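Local coordinates for protein enterochelin esterase (Salmonella enterica subsp. enterica serovar Typhimurium, PDB 3MGA) that probably hydrolyses the ester bonds of ferric enterobactin (enterochelin), helping to release the iron that this siderophore carries, at residues G11-W16 against W37-Q42; C96-E101 against L128-A133. All blocks are in the same frame, centred on the assembly; numbering follows the deposited sequence.

Overall arrangement
Both contacts belong to the N-terminal part of the chain, on the same side of the chain's centre; strands 32-39 and 92-100 fall in a family region of the E-set clan of sandwich-like domains, and the chain also carries a putative esterase region of the alpha/beta-hydrolase clan. They follow one another in series: contact 1 closes at residue 42, and contact 2 opens at residue 96. Contact 1 sets the helix 13-17 against the end of strand 32-39, a strand of one four-stranded antiparallel sheet; contact 2 lays the loop 128-133 beside strand 92-100 of the other. Their centres are about 17 Å apart, yet they touch where W38 packs on F97, P99 and I132. The two sheets thus meet face to face.

Contact 1: residues G11-W16 against W37-Q42; sequences GSEAWW and WWRDPQ
E13, on the first turn of the helix, reaches R39 through one carboxylate oxygen: OE1 accepts from R39 NH2 at 3.1 Å in a fairly straight bond (160°), and more weakly from R39 NH1. That oxygen lies at the guanidinium's edge, close to its plane, so the salt bridge leaves a guanidinium face for an aromatic partner. W15 is two residues on; its CG stands anti to its backbone N, and the edge of its indole meets the face of W37. The six-membered rings form a T-shaped pair, planes at 88°, with W15 CH2 3.7 Å from W37 CE3. W16 supplies the flat surface under R39. The extended arginine runs across one indole face, R39 CD lying 3.5 Å from the centroid of the W16 five-membered ring, while the guanidinium stacks at 13° to the indole, an arrangement suited to a cation-pi interaction. The opposite face of W16 is covered by W15 CZ3. D79 serves both layers of the stack, taking a hydrogen bond from W16 NE1 and a salt bridge from R39 NE. V80, on the adjacent strand 80-87, touches W15, W16 and W37, placing the short helix 13-17 against the sheet at the end of strand 32-39.

Contact 2: residues C96-E101 against L128-A133; sequences CFIPTE and LPQAIA
I98 turns CG1 anti to its carbonyl carbon (chi1 -50°) and extends CD1 beyond it, which carries the branch to A131 and L128: I98 CG1 lies 3.6 Å from A131 CB, and I98 CD1 3.7 Å from L128 CD2. At C96 the sulfur sits between the backbone N and the carbonyl carbon (chi1 59°), and SG comes to 3.8 Å from A131 CB, so the alanine methyl touches both residues. The backbones meet beside this apolar patch. F97 N gives a hydrogen bond to I132 O at 2.9 Å, and I132 N returns one to F97 O at 2.8 Å. F97 O also receives a CA-H...O contact from A131. P99 packs its ring carbons on the end of I132, with P99 CG 3.9 Å from I132 CD1. Farther along, T100 OG1 makes a long, weak hydrogen bond to Q130 OE1 at 3.4 Å; the same hydroxyl also bonds the backbone N of R102. Y56 and W54 of strand 52-57 lie against C96 and I98, whereas F36 of the other sheet touches F97. F97 and I132 form a single antiparallel hydrogen-bonded bridge, by which the loop after helix 117-127 joins strand 92-100 in this E-set-type domain.

Contact 1: residues G11-W16 against W37-Q42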
ATOM      1  N   GLY A  11      18.441  -4.335 -30.603  1.00 90.65           N
ATOM      2  CA  GLY A  11      19.613  -4.398 -29.731  1.00 90.16           C
ATOM      3  C   GLY A  11      20.652  -3.322 -30.006  1.00 92.61           C
ATOM      4  O   GLY A  11      21.697  -3.284 -29.352  1.00 93.09           O
ATOM      5  N   SER A  12      20.373  -2.446 -30.970  1.00 94.58           N
ATOM      6  CA  SER A  12      21.292  -1.369 -31.326  1.00 97.04           C
ATOM      7  C   SER A  12      21.059  -0.160 -30.431  1.00 94.64           C
ATOM      8  O   SER A  12      20.061  -0.095 -29.708  1.00 91.10           O
ATOM      9  CB  SER A  12      21.111  -0.974 -32.794  1.00100.88           C
ATOM     10  OG  SER A  12      19.788  -0.535 -33.047  1.00 99.50           O
ATOM     11  N   GLU A  13      21.984   0.795 -30.483  1.00 96.70           N
ATOM     12  CA  GLU A  13      21.886   2.013 -29.681  1.00 95.46           C
ATOM     13  C   GLU A  13      20.620   2.787 -30.037  1.00 94.51           C
ATOM     14  O   GLU A  13      19.894   3.238 -29.153  1.00 91.57           O
ATOM     15  CB  GLU A  13      23.121   2.899 -29.890  1.00 99.01           C
ATOM     16  CG  GLU A  13      23.119   4.191 -29.069  1.00 99.05           C
ATOM     17  CD  GLU A  13      23.096   3.944 -27.567  1.00 97.07           C
ATOM     18  OE1 GLU A  13      23.641   2.910 -27.121  1.00 96.33           O
ATOM     19  OE2 GLU A  13      22.551   4.797 -26.832  1.00 94.81           O
ATOM     20  N   ALA A  14      20.365   2.930 -31.336  1.00 97.36           N
ATOM     21  CA  ALA A  14      19.186   3.641 -31.832  1.00 97.13           C
ATOM     22  C   ALA A  14      17.886   2.921 -31.456  1.00 93.38           C
ATOM     23  O   ALA A  14      16.836   3.551 -31.314  1.00 91.88           O
ATOM     24  CB  ALA A  14      19.275   3.816 -33.344  1.00101.34           C
ATOM     25  N   TRP A  15      17.961   1.602 -31.306  1.00 92.18           N
ATOM     26  CA  TRP A  15      16.800   0.803 -30.938  1.00 89.14           C
ATOM     27  C   TRP A  15      16.444   1.023 -29.466  1.00 84.92           C
ATOM     28  O   TRP A  15      15.265   1.096 -29.118  1.00 82.67           O
ATOM     29  CB  TRP A  15      17.060  -0.675 -31.221  1.00 89.77           C
ATOM     30  CG  TRP A  15      15.894  -1.555 -30.940  1.00 87.40           C
ATOM     31  CD1 TRP A  15      14.864  -1.845 -31.787  1.00 88.46           C
ATOM     32  CD2 TRP A  15      15.639  -2.277 -29.734  1.00 85.39           C
ATOM     33  NE1 TRP A  15      13.979  -2.700 -31.179  1.00 86.81           N
ATOM     34  CE2 TRP A  15      14.432  -2.981 -29.915  1.00 85.25           C
ATOM     35  CE3 TRP A  15      16.313  -2.394 -28.510  1.00 84.06           C
ATOM     36  CZ2 TRP A  15      13.880  -3.792 -28.921  1.00 82.74           C
ATOM     37  CZ3 TRP A  15      15.766  -3.201 -27.523  1.00 80.62           C
ATOM     38  CH2 TRP A  15      14.562  -3.889 -27.734  1.00 80.54           C
ATOM     39  N   TRP A  16      17.459   1.121 -28.605  1.00 83.92           N
ATOM     40  CA  TRP A  16      17.222   1.370 -27.176  1.00 80.54           C
ATOM     41  C   TRP A  16      16.629   2.759 -26.911  1.00 80.50           C
ATOM     42  O   TRP A  16      15.930   2.960 -25.915  1.00 77.62           O
ATOM     43  CB  TRP A  16      18.494   1.172 -26.342  1.00 80.04           C
ATOM     44  CG  TRP A  16      18.848  -0.265 -26.117  1.00 77.02           C
ATOM     45  CD1 TRP A  16      19.902  -0.949 -26.642  1.00 78.32           C
ATOM     46  CD2 TRP A  16      18.117  -1.203 -25.322  1.00 71.26           C
ATOM     47  NE1 TRP A  16      19.888  -2.251 -26.203  1.00 75.02           N
ATOM     48  CE2 TRP A  16      18.797  -2.433 -25.396  1.00 71.27           C
ATOM     49  CE3 TRP A  16      16.955  -1.119 -24.544  1.00 66.97           C
ATOM     50  CZ2 TRP A  16      18.355  -3.574 -24.722  1.00 69.96           C
ATOM     51  CZ3 TRP A  16      16.514  -2.253 -23.878  1.00 64.31           C
ATOM     52  CH2 TRP A  16      17.213  -3.463 -23.972  1.00 64.94           C
ATOM     53  N   TRP A  37      11.497  -4.725 -20.877  1.00 48.20           N
ATOM     54  CA  TRP A  37      12.831  -4.743 -21.454  1.00 50.42           C
ATOM     55  C   TRP A  37      13.884  -4.352 -20.417  1.00 50.10           C
ATOM     56  O   TRP A  37      13.677  -3.442 -19.613  1.00 48.36           O
ATOM     57  CB  TRP A  37      12.943  -3.756 -22.613  1.00 52.18           C
ATOM     58  CG  TRP A  37      11.893  -3.863 -23.668  1.00 54.00           C
ATOM     59  CD1 TRP A  37      10.782  -3.081 -23.793  1.00 56.02           C
ATOM     60  CD2 TRP A  37      11.859  -4.786 -24.760  1.00 57.57           C
ATOM     61  NE1 TRP A  37      10.054  -3.462 -24.892  1.00 57.00           N
ATOM     62  CE2 TRP A  37      10.693  -4.507 -25.505  1.00 58.40           C
ATOM     63  CE3 TRP A  37      12.701  -5.825 -25.182  1.00 60.78           C
ATOM     64  CZ2 TRP A  37      10.344  -5.231 -26.650  1.00 58.33           C
ATOM     65  CZ3 TRP A  37      12.353  -6.544 -26.323  1.00 61.34           C
ATOM     66  CH2 TRP A  37      11.185  -6.242 -27.042  1.00 60.69           C
ATOM     67  N   TRP A  38      15.006  -5.062 -20.446  1.00 51.79           N
ATOM     68  CA  TRP A  38      16.143  -4.778 -19.582  1.00 51.63           C
ATOM     69  C   TRP A  38      17.380  -4.921 -20.449  1.00 54.42           C
ATOM     70  O   TRP A  38      17.546  -5.927 -21.137  1.00 55.38           O
ATOM     71  CB  TRP A  38      16.219  -5.712 -18.368  1.00 49.85           C
ATOM     72  CG  TRP A  38      17.409  -5.411 -17.471  1.00 49.91           C
ATOM     73  CD1 TRP A  38      17.539  -4.359 -16.603  1.00 48.72           C
ATOM     74  CD2 TRP A  38      18.621  -6.175 -17.356  1.00 51.59           C
ATOM     75  NE1 TRP A  38      18.762  -4.418 -15.964  1.00 49.25           N
ATOM     76  CE2 TRP A  38      19.442  -5.523 -16.407  1.00 50.56           C
ATOM     77  CE3 TRP A  38      19.093  -7.344 -17.968  1.00 53.27           C
ATOM     78  CZ2 TRP A  38      20.702  -6.003 -16.052  1.00 51.16           C
ATOM     79  CZ3 TRP A  38      20.351  -7.819 -17.617  1.00 56.03           C
ATOM     80  CH2 TRP A  38      21.140  -7.148 -16.668  1.00 55.68           C
ATOM     81  N   ARG A  39      18.221  -3.892 -20.432  1.00 56.32           N
ATOM     82  CA  ARG A  39      19.451  -3.874 -21.209  1.00 59.98           C
ATOM     83  C   ARG A  39      20.598  -4.335 -20.321  1.00 61.29           C
ATOM     84  O   ARG A  39      20.892  -3.709 -19.302  1.00 61.32           O
ATOM     85  CB  ARG A  39      19.735  -2.462 -21.724  1.00 61.13           C
ATOM     86  CG  ARG A  39      20.949  -2.368 -22.639  1.00 66.77           C
ATOM     87  CD  ARG A  39      21.143  -0.954 -23.161  1.00 69.59           C
ATOM     88  NE  ARG A  39      22.156  -0.889 -24.210  1.00 75.20           N
ATOM     89  CZ  ARG A  39      22.532   0.228 -24.833  1.00 78.74           C
ATOM     90  NH1 ARG A  39      21.990   1.403 -24.516  1.00 78.03           N
ATOM     91  NH2 ARG A  39      23.458   0.171 -25.779  1.00 82.57           N
ATOM     92  N   ASP A  40      21.241  -5.433 -20.704  1.00 63.14           N
ATOM     93  CA  ASP A  40      22.359  -5.962 -19.937  1.00 64.79           C
ATOM     94  C   ASP A  40      23.556  -5.042 -20.153  1.00 67.21           C
ATOM     95  O   ASP A  40      23.973  -4.834 -21.290  1.00 69.52           O
ATOM     96  CB  ASP A  40      22.676  -7.396 -20.379  1.00 66.22           C
ATOM     97  CG  ASP A  40      23.677  -8.090 -19.468  1.00 67.59           C
ATOM     98  OD1 ASP A  40      24.535  -7.409 -18.867  1.00 70.31           O
ATOM     99  OD2 ASP A  40      23.615  -9.331 -19.364  1.00 67.21           O
ATOM    100  N   PRO A  41      24.102  -4.467 -19.066  1.00 67.75           N
ATOM    101  CA  PRO A  41      25.246  -3.578 -19.243  1.00 70.66           C
ATOM    102  C   PRO A  41      26.561  -4.306 -19.528  1.00 73.73           C
ATOM    103  O   PRO A  41      27.520  -3.663 -19.949  1.00 76.37           O
ATOM    104  CB  PRO A  41      25.339  -2.821 -17.904  1.00 69.74           C
ATOM    105  CG  PRO A  41      24.276  -3.357 -17.026  1.00 67.05           C
ATOM    106  CD  PRO A  41      23.702  -4.582 -17.653  1.00 66.00           C
ATOM    107  N   GLN A  42      26.604  -5.623 -19.307  1.00 73.98           N
ATOM    108  CA  GLN A  42      27.832  -6.409 -19.531  1.00 77.35           C
ATOM    109  C   GLN A  42      27.876  -7.116 -20.899  1.00 79.60           C
ATOM    110  O   GLN A  42      28.656  -8.049 -21.093  1.00 82.12           O
ATOM    111  CB  GLN A  42      28.040  -7.418 -18.393  1.00 76.52           C
ATOM    112  CG  GLN A  42      28.054  -6.774 -17.004  1.00 75.27           C
ATOM    113  CD  GLN A  42      28.239  -7.782 -15.881  1.00 74.84           C
ATOM    114  OE1 GLN A  42      29.178  -8.573 -15.889  1.00 77.05           O
ATOM    115  NE2 GLN A  42      27.356  -7.731 -14.892  1.00 71.98           N
TER

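Contact 2: residues C96-E101 against L128-A133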
ATOM      1  N   CYS A  96       9.969  -4.638 -10.202  1.00 39.21           N
ATOM      2  CA  CYS A  96      11.401  -4.432 -10.131  1.00 41.44           C
ATOM      3  C   CYS A  96      12.042  -5.628 -10.804  1.00 42.66           C
ATOM      4  O   CYS A  96      11.392  -6.658 -10.960  1.00 43.17           O
ATOM      5  CB  CYS A  96      11.868  -4.286  -8.668  1.00 41.70           C
ATOM      6  SG  CYS A  96      11.509  -5.697  -7.567  0.88 43.39           S
ATOM      7  N   PHE A  97      13.282  -5.484 -11.257  1.00 44.51           N
ATOM      8  CA  PHE A  97      13.970  -6.611 -11.871  1.00 46.41           C
ATOM      9  C   PHE A  97      15.076  -7.061 -10.935  1.00 47.86           C
ATOM     10  O   PHE A  97      15.538  -6.287 -10.098  1.00 48.67           O
ATOM     11  CB  PHE A  97      14.579  -6.265 -13.239  1.00 47.52           C
ATOM     12  CG  PHE A  97      13.641  -5.554 -14.176  1.00 47.94           C
ATOM     13  CD1 PHE A  97      12.346  -6.014 -14.378  1.00 48.75           C
ATOM     14  CD2 PHE A  97      14.092  -4.477 -14.935  1.00 48.37           C
ATOM     15  CE1 PHE A  97      11.489  -5.361 -15.265  1.00 48.82           C
ATOM     16  CE2 PHE A  97      13.250  -3.833 -15.831  1.00 48.16           C
ATOM     17  CZ  PHE A  97      11.946  -4.276 -15.996  1.00 47.77           C
ATOM     18  N   ILE A  98      15.496  -8.316 -11.078  1.00 49.85           N
ATOM     19  CA  ILE A  98      16.566  -8.865 -10.266  1.00 51.33           C
ATOM     20  C   ILE A  98      17.570  -9.584 -11.172  1.00 54.23           C
ATOM     21  O   ILE A  98      17.547 -10.817 -11.291  1.00 54.55           O
ATOM     22  CB  ILE A  98      16.041  -9.845  -9.210  1.00 51.81           C
ATOM     23  CG1 ILE A  98      14.884  -9.227  -8.423  1.00 49.45           C
ATOM     24  CG2 ILE A  98      17.179 -10.276  -8.281  1.00 51.55           C
ATOM     25  CD1 ILE A  98      14.320 -10.131  -7.368  1.00 51.46           C
ATOM     26  N   PRO A  99      18.452  -8.808 -11.828  1.00 55.44           N
ATOM     27  CA  PRO A  99      19.461  -9.401 -12.695  1.00 57.89           C
ATOM     28  C   PRO A  99      20.579  -9.983 -11.843  1.00 60.39           C
ATOM     29  O   PRO A  99      21.232  -9.242 -11.109  1.00 62.67           O
ATOM     30  CB  PRO A  99      19.948  -8.219 -13.535  1.00 57.77           C
ATOM     31  CG  PRO A  99      19.667  -7.021 -12.721  1.00 57.25           C
ATOM     32  CD  PRO A  99      18.531  -7.337 -11.800  1.00 54.55           C
ATOM     33  N   THR A 100      20.783 -11.297 -11.931  1.00 61.74           N
ATOM     34  CA  THR A 100      21.800 -11.977 -11.133  1.00 64.20           C
ATOM     35  C   THR A 100      22.543 -13.070 -11.889  1.00 66.92           C
ATOM     36  O   THR A 100      22.092 -13.537 -12.934  1.00 66.80           O
ATOM     37  CB  THR A 100      21.171 -12.645  -9.891  1.00 63.80           C
ATOM     38  OG1 THR A 100      22.179 -13.385  -9.183  1.00 66.28           O
ATOM     39  CG2 THR A 100      20.050 -13.599 -10.301  1.00 61.08           C
ATOM     40  N   GLU A 101      23.688 -13.460 -11.334  1.00 69.72           N
ATOM     41  CA  GLU A 101      24.514 -14.528 -11.884  1.00 73.34           C
ATOM     42  C   GLU A 101      24.140 -15.833 -11.203  1.00 74.20           C
ATOM     43  O   GLU A 101      24.558 -16.905 -11.631  1.00 77.20           O
ATOM     44  CB  GLU A 101      25.999 -14.263 -11.617  1.00 76.24           C
ATOM     45  CG  GLU A 101      26.554 -12.974 -12.203  1.00 77.42           C
ATOM     46  CD  GLU A 101      28.022 -12.768 -11.860  1.00 82.33           C
ATOM     47  OE1 GLU A 101      28.595 -13.613 -11.137  1.00 84.55           O
ATOM     48  OE2 GLU A 101      28.607 -11.761 -12.310  1.00 86.08           O
ATOM     49  N   LEU A 128      15.562 -10.525  -3.683  1.00 56.96           N
ATOM     50  CA  LEU A 128      15.076  -9.124  -3.575  1.00 56.55           C
ATOM     51  C   LEU A 128      16.091  -8.077  -3.096  1.00 60.52           C
ATOM     52  O   LEU A 128      16.016  -6.926  -3.520  1.00 59.72           O
ATOM     53  CB  LEU A 128      13.794  -9.040  -2.735  1.00 56.47           C
ATOM     54  CG  LEU A 128      12.528  -9.613  -3.392  1.00 53.45           C
ATOM     55  CD1 LEU A 128      11.353  -9.576  -2.432  1.00 53.72           C
ATOM     56  CD2 LEU A 128      12.185  -8.861  -4.671  1.00 47.02           C
ATOM     57  N   PRO A 129      17.030  -8.446  -2.206  1.00 66.08           N
ATOM     58  CA  PRO A 129      17.996  -7.402  -1.855  1.00 70.83           C
ATOM     59  C   PRO A 129      18.807  -6.921  -3.074  1.00 69.92           C
ATOM     60  O   PRO A 129      19.336  -5.805  -3.057  1.00 72.74           O
ATOM     61  CB  PRO A 129      18.904  -8.091  -0.829  1.00 77.29           C
ATOM     62  CG  PRO A 129      18.034  -9.120  -0.195  1.00 77.43           C
ATOM     63  CD  PRO A 129      17.106  -9.602  -1.294  1.00 69.51           C
ATOM     64  N   GLN A 130      18.894  -7.761  -4.109  1.00 66.80           N
ATOM     65  CA  GLN A 130      19.618  -7.438  -5.338  1.00 66.37           C
ATOM     66  C   GLN A 130      18.708  -6.772  -6.382  1.00 61.17           C
ATOM     67  O   GLN A 130      19.173  -6.381  -7.460  1.00 61.62           O
ATOM     68  CB  GLN A 130      20.221  -8.714  -5.944  1.00 68.13           C
ATOM     69  CG  GLN A 130      21.229  -9.444  -5.045  1.00 75.52           C
ATOM     70  CD  GLN A 130      21.798 -10.718  -5.684  1.00 78.91           C
ATOM     71  OE1 GLN A 130      21.241 -11.257  -6.643  1.00 76.15           O
ATOM     72  NE2 GLN A 130      22.905 -11.205  -5.139  1.00 88.11           N
ATOM     73  N   ALA A 131      17.420  -6.654  -6.061  1.00 56.53           N
ATOM     74  CA  ALA A 131      16.438  -6.055  -6.962  1.00 52.07           C
ATOM     75  C   ALA A 131      16.695  -4.578  -7.240  1.00 51.49           C
ATOM     76  O   ALA A 131      17.218  -3.861  -6.395  1.00 53.99           O
ATOM     77  CB  ALA A 131      15.037  -6.236  -6.401  1.00 50.32           C
ATOM     78  N   ILE A 132      16.315  -4.139  -8.440  1.00 48.61           N
ATOM     79  CA  ILE A 132      16.496  -2.758  -8.865  1.00 49.03           C
ATOM     80  C   ILE A 132      15.268  -2.251  -9.619  1.00 46.75           C
ATOM     81  O   ILE A 132      14.475  -3.039 -10.144  1.00 44.74           O
ATOM     82  CB  ILE A 132      17.719  -2.613  -9.806  1.00 51.62           C
ATOM     83  CG1 ILE A 132      17.501  -3.403 -11.107  1.00 52.24           C
ATOM     84  CG2 ILE A 132      19.004  -3.070  -9.109  1.00 53.31           C
ATOM     85  CD1 ILE A 132      18.683  -3.357 -12.064  1.00 59.89           C
ATOM     86  N   ALA A 133      15.122  -0.931  -9.665  1.00 47.08           N
ATOM     87  CA  ALA A 133      14.039  -0.297 -10.396  1.00 45.81           C
ATOM     88  C   ALA A 133      14.317  -0.498 -11.877  1.00 46.21           C
ATOM     89  O   ALA A 133      15.322  -1.090 -12.246  1.00 46.51           O
ATOM     90  CB  ALA A 133      13.976   1.172 -10.081  1.00 46.90           C
TER